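Transcriptional activator TenA-1 (PDB 2QZC) probably acts as a thiaminase-like enzyme of the TenA family, breaking down thiamin or its degradation products, despite a name that suggests a role in transcription. Local coordinates at residues K129-W134 against L176-E181; D54-L59 against N76-S81; P136-Y141 against K169-A174; Y43-D48 against K157-F162. All coordinates share one frame; numbering follows the deposited sequence. Where two conformers were deposited one is given.

Interaction 1: residues K129-W134 against L176-E181; sequences KFLVAW and LYALDE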
# COMPACT_ATOMS: atom_id res chain seq x y z
N LYS A 129 -10.02 -8.10 -10.72
CA LYS A 129 -11.12 -8.74 -9.97
C LYS A 129 -11.31 -8.07 -8.61
O LYS A 129 -12.44 -7.83 -8.19
CB LYS A 129 -10.86 -10.23 -9.82
CG LYS A 129 -10.89 -11.00 -11.13
CD LYS A 129 -10.71 -12.48 -10.95
CE LYS A 129 -10.70 -13.19 -12.31
NZ LYS A 129 -10.39 -14.63 -12.15
N PHE A 130 -10.22 -7.79 -7.90
CA PHE A 130 -10.34 -7.08 -6.64
C PHE A 130 -10.97 -5.71 -6.83
O PHE A 130 -11.86 -5.30 -6.07
CB PHE A 130 -9.00 -6.94 -5.91
CG PHE A 130 -9.07 -6.00 -4.73
CD1 PHE A 130 -9.65 -6.42 -3.55
CD2 PHE A 130 -8.72 -4.63 -4.86
CE1 PHE A 130 -9.80 -5.54 -2.48
CE2 PHE A 130 -8.90 -3.76 -3.80
CZ PHE A 130 -9.43 -4.22 -2.63
N LEU A 131 -10.49 -4.95 -7.81
CA LEU A 131 -10.99 -3.60 -8.08
C LEU A 131 -12.49 -3.58 -8.32
O LEU A 131 -13.19 -2.75 -7.74
CB LEU A 131 -10.18 -2.98 -9.25
CG LEU A 131 -10.51 -1.58 -9.65
CD1 LEU A 131 -10.38 -0.56 -8.51
CD2 LEU A 131 -9.59 -1.24 -10.85
N VAL A 132 -12.98 -4.52 -9.12
CA VAL A 132 -14.40 -4.64 -9.35
C VAL A 132 -15.12 -5.01 -8.03
O VAL A 132 -16.18 -4.43 -7.71
CB VAL A 132 -14.73 -5.59 -10.51
CG1 VAL A 132 -16.20 -5.89 -10.63
CG2 VAL A 132 -14.18 -4.99 -11.83
N ALA A 133 -14.55 -5.95 -7.26
CA ALA A 133 -15.17 -6.34 -5.99
C ALA A 133 -15.23 -5.23 -4.97
O ALA A 133 -16.11 -5.22 -4.11
CB ALA A 133 -14.41 -7.53 -5.40
N TRP A 134 -14.28 -4.31 -5.02
CA TRP A 134 -14.12 -3.20 -4.09
C TRP A 134 -14.96 -1.97 -4.45
O TRP A 134 -15.27 -1.16 -3.59
CB TRP A 134 -12.62 -2.83 -4.11
CG TRP A 134 -12.15 -1.83 -3.13
CD1 TRP A 134 -12.52 -1.72 -1.82
CD2 TRP A 134 -11.17 -0.80 -3.35
NE1 TRP A 134 -11.81 -0.71 -1.22
CE2 TRP A 134 -10.98 -0.12 -2.12
CE3 TRP A 134 -10.43 -0.41 -4.47
CZ2 TRP A 134 -10.09 1.00 -1.99
CZ3 TRP A 134 -9.53 0.67 -4.34
CH2 TRP A 134 -9.37 1.33 -3.11
N LEU A 176 -11.93 5.18 -10.00
CA LEU A 176 -12.61 5.13 -11.29
C LEU A 176 -11.62 5.22 -12.45
O LEU A 176 -11.85 4.58 -13.47
CB LEU A 176 -13.74 6.16 -11.40
CG LEU A 176 -14.96 5.95 -10.46
CD1 LEU A 176 -16.06 6.98 -10.71
CD2 LEU A 176 -15.57 4.53 -10.55
N TYR A 177 -10.54 6.02 -12.32
CA TYR A 177 -9.48 6.09 -13.34
C TYR A 177 -8.86 4.68 -13.54
O TYR A 177 -8.61 4.24 -14.67
CB TYR A 177 -8.45 7.14 -12.88
CG TYR A 177 -7.28 7.44 -13.80
CD1 TYR A 177 -7.49 7.83 -15.13
CD2 TYR A 177 -5.96 7.44 -13.31
CE1 TYR A 177 -6.40 8.12 -15.98
CE2 TYR A 177 -4.86 7.76 -14.15
CZ TYR A 177 -5.10 8.09 -15.48
OH TYR A 177 -4.03 8.39 -16.29
N ALA A 178 -8.63 3.97 -12.44
CA ALA A 178 -8.11 2.59 -12.52
C ALA A 178 -9.16 1.63 -13.10
O ALA A 178 -8.83 0.77 -13.91
CB ALA A 178 -7.68 2.09 -11.15
N LEU A 179 -10.41 1.77 -12.68
CA LEU A 179 -11.50 0.94 -13.19
C LEU A 179 -11.71 1.09 -14.69
O LEU A 179 -12.04 0.10 -15.36
CB LEU A 179 -12.82 1.21 -12.44
CG LEU A 179 -14.04 0.34 -12.74
CD1 LEU A 179 -13.80 -1.12 -12.30
CD2 LEU A 179 -15.26 0.87 -12.03
N ASP A 180 -11.49 2.30 -15.21
CA ASP A 180 -11.65 2.52 -16.68
C ASP A 180 -10.70 1.68 -17.55
O ASP A 180 -10.98 1.50 -18.76
CB ASP A 180 -11.56 4.01 -17.00
CG ASP A 180 -12.79 4.79 -16.52
OD1 ASP A 180 -13.89 4.22 -16.34
OD2 ASP A 180 -12.62 6.02 -16.34
N GLU A 181 -9.61 1.15 -16.96
CA GLU A 181 -8.64 0.28 -17.66
C GLU A 181 -9.11 -1.17 -17.77
O GLU A 181 -8.50 -1.96 -18.51
CB GLU A 181 -7.25 0.26 -16.99
CG GLU A 181 -6.33 1.40 -17.36
CD GLU A 181 -4.85 1.08 -17.11
OE1 GLU A 181 -4.34 0.04 -17.59
OE2 GLU A 181 -4.18 1.91 -16.48

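Interaction 2: residues D54-L59 against N76-S81; sequences DMLRAL and NLVFSS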
# COMPACT_ATOMS: atom_id res chain seq x y z
N ASP A 54 -9.56 -5.11 7.18
CA ASP A 54 -9.41 -6.19 6.19
C ASP A 54 -9.44 -5.67 4.76
O ASP A 54 -8.71 -6.15 3.89
CB ASP A 54 -10.52 -7.23 6.39
CG ASP A 54 -10.33 -8.09 7.62
OD1 ASP A 54 -9.20 -8.58 7.84
OD2 ASP A 54 -11.34 -8.33 8.31
N MSE A 55 -10.31 -4.71 4.49
CA MSE A 55 -10.40 -4.06 3.15
C MSE A 55 -9.05 -3.43 2.76
O MSE A 55 -8.59 -3.57 1.63
CB MSE A 55 -11.49 -2.99 3.18
CG MSE A 55 -11.79 -2.35 1.90
SE MSE A 55 -12.64 -0.57 2.15
CE MSE A 55 -11.06 0.43 2.65
N LEU A 56 -8.42 -2.76 3.71
CA LEU A 56 -7.11 -2.14 3.46
C LEU A 56 -6.06 -3.20 3.21
O LEU A 56 -5.21 -3.07 2.29
CB LEU A 56 -6.69 -1.25 4.61
CG LEU A 56 -7.48 0.04 4.79
CD1 LEU A 56 -7.14 0.70 6.11
CD2 LEU A 56 -7.21 1.00 3.66
N ARG A 57 -6.07 -4.29 4.02
CA ARG A 57 -5.11 -5.36 3.77
C ARG A 57 -5.28 -5.98 2.39
O ARG A 57 -4.31 -6.26 1.65
CB ARG A 57 -5.17 -6.40 4.88
CG ARG A 57 -4.69 -5.84 6.23
CD ARG A 57 -4.83 -6.93 7.29
NE ARG A 57 -4.46 -6.47 8.63
CZ ARG A 57 -3.21 -6.37 9.10
NH1 ARG A 57 -2.20 -6.69 8.35
NH2 ARG A 57 -2.98 -5.97 10.34
N ALA A 58 -6.54 -6.21 2.00
CA ALA A 58 -6.84 -6.75 0.67
C ALA A 58 -6.40 -5.79 -0.45
O ALA A 58 -5.79 -6.21 -1.42
CB ALA A 58 -8.36 -7.05 0.59
N LEU A 59 -6.64 -4.50 -0.25
CA LEU A 59 -6.15 -3.47 -1.21
C LEU A 59 -4.63 -3.55 -1.38
O LEU A 59 -4.12 -3.48 -2.51
CB LEU A 59 -6.51 -2.05 -0.76
CG LEU A 59 -5.94 -0.85 -1.54
CD1 LEU A 59 -6.36 -0.96 -2.99
CD2 LEU A 59 -6.38 0.43 -0.86
N ASN A 76 -1.60 6.83 -2.62
CA ASN A 76 -1.27 8.17 -2.12
C ASN A 76 -2.45 8.77 -1.36
O ASN A 76 -2.26 9.40 -0.30
CB ASN A 76 -0.88 9.09 -3.26
CG ASN A 76 -0.69 10.53 -2.81
OD1 ASN A 76 -1.50 11.40 -3.12
ND2 ASN A 76 0.34 10.76 -2.00
N LEU A 77 -3.66 8.59 -1.90
CA LEU A 77 -4.88 9.11 -1.28
C LEU A 77 -5.35 8.32 -0.07
O LEU A 77 -5.81 8.90 0.91
CB LEU A 77 -6.00 9.26 -2.34
CG LEU A 77 -5.67 10.25 -3.46
CD1 LEU A 77 -6.72 10.29 -4.55
CD2 LEU A 77 -5.46 11.67 -2.91
N VAL A 78 -5.24 7.00 -0.14
CA VAL A 78 -5.67 6.13 0.95
C VAL A 78 -4.77 6.27 2.17
O VAL A 78 -5.27 6.36 3.29
CB VAL A 78 -5.78 4.67 0.49
CG1 VAL A 78 -5.97 3.70 1.71
CG2 VAL A 78 -6.90 4.53 -0.53
N PHE A 79 -3.45 6.31 1.95
CA PHE A 79 -2.45 6.45 3.02
C PHE A 79 -1.96 7.90 3.27
O PHE A 79 -0.87 8.11 3.77
CB PHE A 79 -1.30 5.46 2.79
CG PHE A 79 -1.72 4.05 2.96
CD1 PHE A 79 -1.86 3.52 4.24
CD2 PHE A 79 -2.03 3.26 1.86
CE1 PHE A 79 -2.28 2.21 4.41
CE2 PHE A 79 -2.47 1.97 2.02
CZ PHE A 79 -2.59 1.44 3.31
N SER A 80 -2.81 8.89 2.97
CA SER A 80 -2.53 10.31 3.26
C SER A 80 -2.88 10.64 4.72
O SER A 80 -3.55 9.85 5.41
CB SER A 80 -3.37 11.22 2.35
OG SER A 80 -3.38 12.57 2.80
N SER A 81 -2.43 11.82 5.16
CA SER A 81 -2.71 12.34 6.51
C SER A 81 -2.88 13.87 6.50
O SER A 81 -3.81 14.40 5.86
CB SER A 81 -1.61 11.91 7.50
OG SER A 81 -0.31 12.23 7.01

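Interaction 3: residues P136-Y141 against K169-A174; sequences PCMFGY and KKRIEA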
# COMPACT_ATOMS: atom_id res chain seq x y z
N PRO A 136 -18.24 -1.42 -5.27
CA PRO A 136 -19.52 -1.11 -4.59
C PRO A 136 -19.39 -0.41 -3.24
O PRO A 136 -20.09 0.58 -2.98
CB PRO A 136 -20.18 -2.48 -4.49
CG PRO A 136 -19.66 -3.20 -5.72
CD PRO A 136 -18.23 -2.82 -5.76
N CYS A 137 -18.48 -0.87 -2.40
CA CYS A 137 -18.24 -0.26 -1.12
C CYS A 137 -17.80 1.21 -1.26
O CYS A 137 -18.36 2.11 -0.64
CB CYS A 137 -17.16 -1.05 -0.42
SG CYS A 137 -16.58 -0.30 1.01
N MSE A 138 -16.84 1.43 -2.14
CA MSE A 138 -16.26 2.77 -2.26
C MSE A 138 -17.18 3.75 -2.94
O MSE A 138 -17.50 4.82 -2.39
CB MSE A 138 -14.92 2.68 -2.98
CG MSE A 138 -13.88 1.83 -2.26
SE MSE A 138 -13.39 2.40 -0.43
CE MSE A 138 -12.70 4.12 -0.85
N PHE A 139 -17.67 3.37 -4.09
CA PHE A 139 -18.54 4.24 -4.88
C PHE A 139 -19.89 4.41 -4.20
O PHE A 139 -20.41 5.53 -4.12
CB PHE A 139 -18.72 3.72 -6.33
CG PHE A 139 -19.47 4.67 -7.23
CD1 PHE A 139 -18.79 5.70 -7.83
CD2 PHE A 139 -20.83 4.52 -7.46
CE1 PHE A 139 -19.45 6.58 -8.65
CE2 PHE A 139 -21.51 5.43 -8.27
CZ PHE A 139 -20.81 6.45 -8.85
N GLY A 140 -20.46 3.32 -3.69
CA GLY A 140 -21.75 3.38 -3.05
C GLY A 140 -21.72 4.26 -1.84
O GLY A 140 -22.68 5.00 -1.60
N TYR A 141 -20.66 4.21 -1.04
CA TYR A 141 -20.60 5.10 0.13
C TYR A 141 -20.50 6.58 -0.25
O TYR A 141 -20.98 7.44 0.49
CB TYR A 141 -19.49 4.68 1.11
CG TYR A 141 -19.92 3.64 2.13
CD1 TYR A 141 -20.63 2.48 1.76
CD2 TYR A 141 -19.64 3.82 3.46
CE1 TYR A 141 -20.99 1.51 2.71
CE2 TYR A 141 -19.97 2.85 4.40
CZ TYR A 141 -20.70 1.74 4.05
OH TYR A 141 -21.03 0.81 5.01
N LYS A 169 -14.14 12.24 -2.46
CA LYS A 169 -14.43 12.25 -3.89
C LYS A 169 -13.18 12.07 -4.75
O LYS A 169 -13.22 11.41 -5.79
CB LYS A 169 -15.18 13.51 -4.34
CG LYS A 169 -16.48 13.80 -3.58
CD LYS A 169 -17.34 12.62 -3.23
CE LYS A 169 -18.65 13.07 -2.61
NZ LYS A 169 -19.47 11.93 -2.06
N LYS A 170 -12.05 12.64 -4.29
CA LYS A 170 -10.76 12.48 -4.99
C LYS A 170 -10.31 11.02 -4.97
O LYS A 170 -9.76 10.52 -5.97
CB LYS A 170 -9.67 13.39 -4.38
CG LYS A 170 -9.84 14.85 -4.72
CD LYS A 170 -8.73 15.64 -4.04
CE LYS A 170 -8.82 17.12 -4.34
NZ LYS A 170 -7.81 17.90 -3.55
N ARG A 171 -10.55 10.33 -3.85
CA ARG A 171 -10.25 8.90 -3.76
C ARG A 171 -11.08 8.14 -4.80
O ARG A 171 -10.54 7.27 -5.51
CB ARG A 171 -10.58 8.31 -2.40
CG ARG A 171 -9.64 8.56 -1.27
CD ARG A 171 -10.14 7.70 -0.08
NE ARG A 171 -9.37 7.83 1.14
CZ ARG A 171 -9.41 8.86 2.00
NH1 ARG A 171 -10.14 9.95 1.76
NH2 ARG A 171 -8.65 8.81 3.09
N ILE A 172 -12.37 8.45 -4.87
CA ILE A 172 -13.27 7.79 -5.84
C ILE A 172 -12.81 8.06 -7.27
O ILE A 172 -12.80 7.17 -8.11
CB ILE A 172 -14.75 8.14 -5.64
CG1 ILE A 172 -15.19 7.81 -4.21
CG2 ILE A 172 -15.63 7.50 -6.71
CD1 ILE A 172 -14.92 6.36 -3.76
N GLU A 173 -12.43 9.30 -7.56
CA GLU A 173 -11.92 9.59 -8.90
C GLU A 173 -10.71 8.74 -9.27
O GLU A 173 -10.64 8.25 -10.39
CB GLU A 173 -11.58 11.08 -9.03
CG GLU A 173 -12.81 11.95 -9.06
CD GLU A 173 -12.55 13.46 -8.95
OE1 GLU A 173 -11.39 13.89 -8.76
OE2 GLU A 173 -13.56 14.18 -9.03
N ALA A 174 -9.78 8.54 -8.33
CA ALA A 174 -8.59 7.72 -8.58
C ALA A 174 -8.98 6.23 -8.83
O ALA A 174 -8.41 5.56 -9.69
CB ALA A 174 -7.60 7.83 -7.43

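Interaction 4: residues Y43-D48 against K157-F162; sequences YYLIQD and KTWASF. With IMD (imidazole), chain C.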
# COMPACT_ATOMS: atom_id res chain seq x y z
N TYR A 43 -23.32 -0.75 16.81
CA TYR A 43 -23.08 -2.13 16.37
C TYR A 43 -22.44 -2.08 14.96
O TYR A 43 -21.41 -2.76 14.67
CB TYR A 43 -24.38 -2.91 16.30
CG TYR A 43 -24.26 -4.29 15.72
CD1 TYR A 43 -24.20 -4.50 14.35
CD2 TYR A 43 -24.16 -5.41 16.55
CE1 TYR A 43 -24.09 -5.76 13.82
CE2 TYR A 43 -24.05 -6.71 16.02
CZ TYR A 43 -24.00 -6.87 14.64
OH TYR A 43 -23.89 -8.12 14.09
N TYR A 44 -23.06 -1.28 14.08
CA TYR A 44 -22.58 -1.11 12.69
C TYR A 44 -21.14 -0.60 12.67
O TYR A 44 -20.26 -1.10 11.93
CB TYR A 44 -23.51 -0.15 11.89
CG TYR A 44 -22.84 0.43 10.67
CD1 TYR A 44 -22.67 -0.34 9.51
CD2 TYR A 44 -22.35 1.73 10.68
CE1 TYR A 44 -21.99 0.19 8.42
CE2 TYR A 44 -21.71 2.27 9.58
CZ TYR A 44 -21.52 1.49 8.46
OH TYR A 44 -20.83 2.03 7.39
N LEU A 45 -20.87 0.46 13.44
CA LEU A 45 -19.53 1.07 13.44
C LEU A 45 -18.45 0.10 13.88
O LEU A 45 -17.31 0.15 13.35
CB LEU A 45 -19.45 2.31 14.33
CG LEU A 45 -19.94 3.59 13.71
CD1 LEU A 45 -19.71 4.69 14.77
CD2 LEU A 45 -19.28 3.96 12.34
N ILE A 46 -18.77 -0.76 14.83
CA ILE A 46 -17.82 -1.76 15.29
C ILE A 46 -17.54 -2.76 14.16
O ILE A 46 -16.37 -3.02 13.81
CB ILE A 46 -18.29 -2.46 16.55
CG1 ILE A 46 -18.35 -1.47 17.73
CG2 ILE A 46 -17.38 -3.64 16.90
CD1 ILE A 46 -19.17 -2.05 18.94
N GLN A 47 -18.60 -3.25 13.50
CA GLN A 47 -18.39 -4.15 12.36
C GLN A 47 -17.63 -3.45 11.24
O GLN A 47 -16.75 -4.06 10.60
CB GLN A 47 -19.72 -4.69 11.81
CG GLN A 47 -20.40 -5.65 12.76
CD GLN A 47 -19.57 -6.86 13.12
OE1 GLN A 47 -19.17 -7.63 12.24
NE2 GLN A 47 -19.26 -7.00 14.43
N ASP A 48 -17.95 -2.19 10.96
CA ASP A 48 -17.24 -1.44 9.93
C ASP A 48 -15.76 -1.26 10.29
O ASP A 48 -14.90 -1.32 9.40
CB ASP A 48 -17.94 -0.10 9.68
CG ASP A 48 -17.26 0.73 8.65
OD1 ASP A 48 -17.28 0.33 7.48
OD2 ASP A 48 -16.70 1.79 9.03
N LYS A 157 -25.01 13.05 10.35
CA LYS A 157 -24.42 14.09 9.53
C LYS A 157 -22.88 14.03 9.63
O LYS A 157 -22.17 14.18 8.63
CB LYS A 157 -24.95 15.48 9.99
CG LYS A 157 -24.48 16.64 9.15
CD LYS A 157 -24.99 18.01 9.66
CE LYS A 157 -26.45 18.19 9.49
NZ LYS A 157 -26.94 18.19 8.08
N THR A 158 -22.37 13.82 10.83
CA THR A 158 -20.90 13.71 11.04
C THR A 158 -20.32 12.52 10.27
O THR A 158 -19.31 12.67 9.58
CB THR A 158 -20.55 13.58 12.53
OG1 THR A 158 -20.99 14.75 13.24
CG2 THR A 158 -19.02 13.43 12.73
N TRP A 159 -20.98 11.37 10.39
CA TRP A 159 -20.54 10.18 9.64
C TRP A 159 -20.53 10.46 8.16
O TRP A 159 -19.54 10.19 7.46
CB TRP A 159 -21.49 9.02 9.96
CG TRP A 159 -21.23 7.76 9.14
CD1 TRP A 159 -20.36 6.74 9.44
CD2 TRP A 159 -21.90 7.39 7.95
NE1 TRP A 159 -20.41 5.80 8.47
CE2 TRP A 159 -21.33 6.15 7.53
CE3 TRP A 159 -22.87 7.99 7.15
CZ2 TRP A 159 -21.75 5.50 6.37
CZ3 TRP A 159 -23.25 7.38 5.98
CH2 TRP A 159 -22.70 6.11 5.60
N ALA A 160 -21.63 11.02 7.65
CA ALA A 160 -21.78 11.31 6.23
C ALA A 160 -20.79 12.33 5.70
O ALA A 160 -20.38 12.24 4.53
CB ALA A 160 -23.22 11.74 5.88
N SER A 161 -20.36 13.27 6.55
CA SER A 161 -19.47 14.35 6.10
C SER A 161 -18.16 13.82 5.57
O SER A 161 -17.60 14.43 4.66
CB SER A 161 -19.25 15.38 7.21
OG SER A 161 -18.46 14.83 8.26
N PHE A 162 -17.67 12.70 6.11
CA PHE A 162 -16.46 12.12 5.55
C PHE A 162 -16.66 11.65 4.09
O PHE A 162 -15.88 11.99 3.19
CB PHE A 162 -15.93 10.99 6.39
CG PHE A 162 -14.78 10.28 5.74
CD1 PHE A 162 -13.63 11.01 5.36
CD2 PHE A 162 -14.86 8.93 5.43
CE1 PHE A 162 -12.56 10.37 4.70
CE2 PHE A 162 -13.80 8.28 4.80
CZ PHE A 162 -12.65 9.01 4.43
N1 IMD C . -19.08 -1.75 3.48
C2 IMD C . -18.47 -0.72 4.03
N3 IMD C . -18.36 -0.98 5.32
C4 IMD C . -18.86 -2.19 5.58
C5 IMD C . -19.32 -2.70 4.39
O HOH W 1 -17.99 4.16 8.16

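Interaction 1: residues K129-W134 against L176-E181
L131 drives a single methyl, CD2, into the backbone of the neighbouring helix at A178 and L179, and the tight half of the contact is built round it. L131 CD2 rests 3.6 Å from L179 N, and nearly as close to the carbonyl carbon of A178. The methyl of A178 completes the seat, with its CB 3.9 Å from L131 CD2. With CG swung anti to the backbone N (chi1 -178°), the branch of L131 extends across to its partner. L179 answers with its own CD1, which approaches L131 CG at 4.2 Å. The two helices, 127-148 and 166-179, belong to the all-helical bundle of the heme oxygenase-like fold, and near the end of the second of them the small A178 probably helps the backbones draw close, with CA atoms of L131 and L179 6.9 Å apart. V132 makes a lighter touch: its side chain crosses that of L179 at about a right angle, and V132 CG2 meets L179 CD1 at 3.9 Å. The far side of 176-181 is quite different in character. D180 is exposed and its CB points away from the other helix; Y177 is also exposed and makes a cation-pi contact with K70. No hydrogen bond spans the two segments; the carbonyl oxygen of L179 accepts one from N7 ND2, while helix 68-78 covers A178 through K70 and I74.

Interaction 2: residues D54-L59 against N76-S81
The phenyl ring of F79 carries V78 CG1 over one face, 3.9 Å above the ring plane and offset toward the rim, and this same methyl is what V78 presents to L56. F79 is the residue at which the backbone departs from helical conformation, just past helix 68-78; its ring lies near L56 and L59 without closing to full contact. V78 does the touching with both branches. CG1, anti to the backbone N (chi1 169°), lies 3.6 Å from L56 CD2, the two side chains sliding past each other in opposite directions. L56 was modelled in two conformers, so this approach describes one of them. L59 and V78 instead reach toward each other tip to tip, L59 CD2 standing 4.1 Å from V78 CG2 and only slightly farther from V78 CG1. Three aliphatic side chains thus make a small apolar patch between successive helices of the heme oxygenase-like bundle, with no hydrogen bond across it. F79 O accepts a hydrogen bond from N76 ND2 of the second subunit, so the end of helix 68-78 also takes part in the dimer interface. Helix 127-148 covers L59 through F130 and W134, helix 110-125 packs on M55 and A58 through L119, and helix 166-179 meets L77 through R171 and A174.

Interaction 3: residues P136-Y141 against K169-A174
Within the heme oxygenase-like helical bundle, M138 and F139 of helix 127-148 pack against I172 of helix 166-179 where the two helices run roughly antiparallel, their short segments 136° apart in direction and 10.1 Å apart at closest axial approach. I172 carries the contact from its side, and its two branches serve different partners. The CG1 arm, set anti to the carbonyl carbon and folded at chi2 (-54°), carries CD1 over the backbone of M138, to 3.3 Å from M138 O. From there CD1 also touches the M138 side chain near its root, 3.8 Å from CB. The other branch, CG2, sits anti to the backbone N and comes to the F139 ring at its edge, near the ring plane, 3.8 Å from F139 CD1. The two side chains cross at about a right angle. M138 is a selenomethionine; its chain bends at chi2 and chi3, and its CE makes a long touch on R171 CD. With I172 cut back to an alanine, both the rim of F139 and the carbonyl of M138 would lose their methyl partners, and a gap would probably open between the helices. Polar ties lie to the side: K169 NZ forms a salt bridge with D146 and a hydrogen bond with S142, both of helix 127-148. M138 O, although covered by a methyl, is hydrogen-bonded by Y168 OH of helix 166-179. The I172 contact itself is thus apolar and dispersive, while the directional bonds of Y168 and K169 beside it link the same two helices.

Interaction 4: residues Y43-D48 against K157-F162
W159 of helix 154-164 faces Y44 and L45 of helix 38-63 inside the heme oxygenase-like bundle, and a water carries its indole N-H on to D48. Along the second segment, T158 is the first to matter; its carbonyl oxygen receives S161 OG at 2.7 Å, a bond internal to the helix, its donor tilted 23° from the carbonyl plane. W159 then makes the whole crossing. Swung out with CG anti to the backbone N (chi1 174°), the W159 side chain crosses that of Y44 at about a right angle. W159 NE1 lies at the edge of the Y44 ring, 3.9 Å from CE2, while Y44 OH stands 3.7 Å from W159 CZ2; that hydroxyl is itself hydrogen-bonded to Y141 OH. L45 CD2 touches W159 CD1 more loosely, at 4.2 Å. The indole N-H is satisfied by the water, which accepts from W159 NE1 at 2.9 Å and donates to D48 OD2 at 2.8 Å; through it W159 probably helps to position D48, which holds an imidazole. A phenylalanine in place of W159 would lack the N-H, which is likely to leave the water less firmly placed and D48 OD2 without its relay. The imidazole, probably from the crystallisation liquor, lies between D48 and E199, consistent with a pocket in the bundle that can take a small polar ring; its N3 donates to D48 OD1 at 2.7 Å, with an N-H...O angle of 164°.

From the N terminus, helix 38-63 supplies the first partners of two contacts: 43-48 opens interaction 4 and 54-59 opens interaction 2. The latter closes soon, at 76-81, as a short loop nested inside the much longer one of interaction 4. Helix 127-148 then opens interaction 1 at 129-134 and interaction 3 at 136-141. Helix 154-164 closes interaction 4 before helix 166-179 closes interaction 3 and then interaction 1, so interaction 3 nests within interaction 1 and interaction 4 crosses both. Interaction 2, in series with 1 and 3, joins consecutive helices 38-63 and 68-78; interactions 1 and 3 pin 127-148 to 166-179, and interaction 4 ties 38-63 to the distant 154-164.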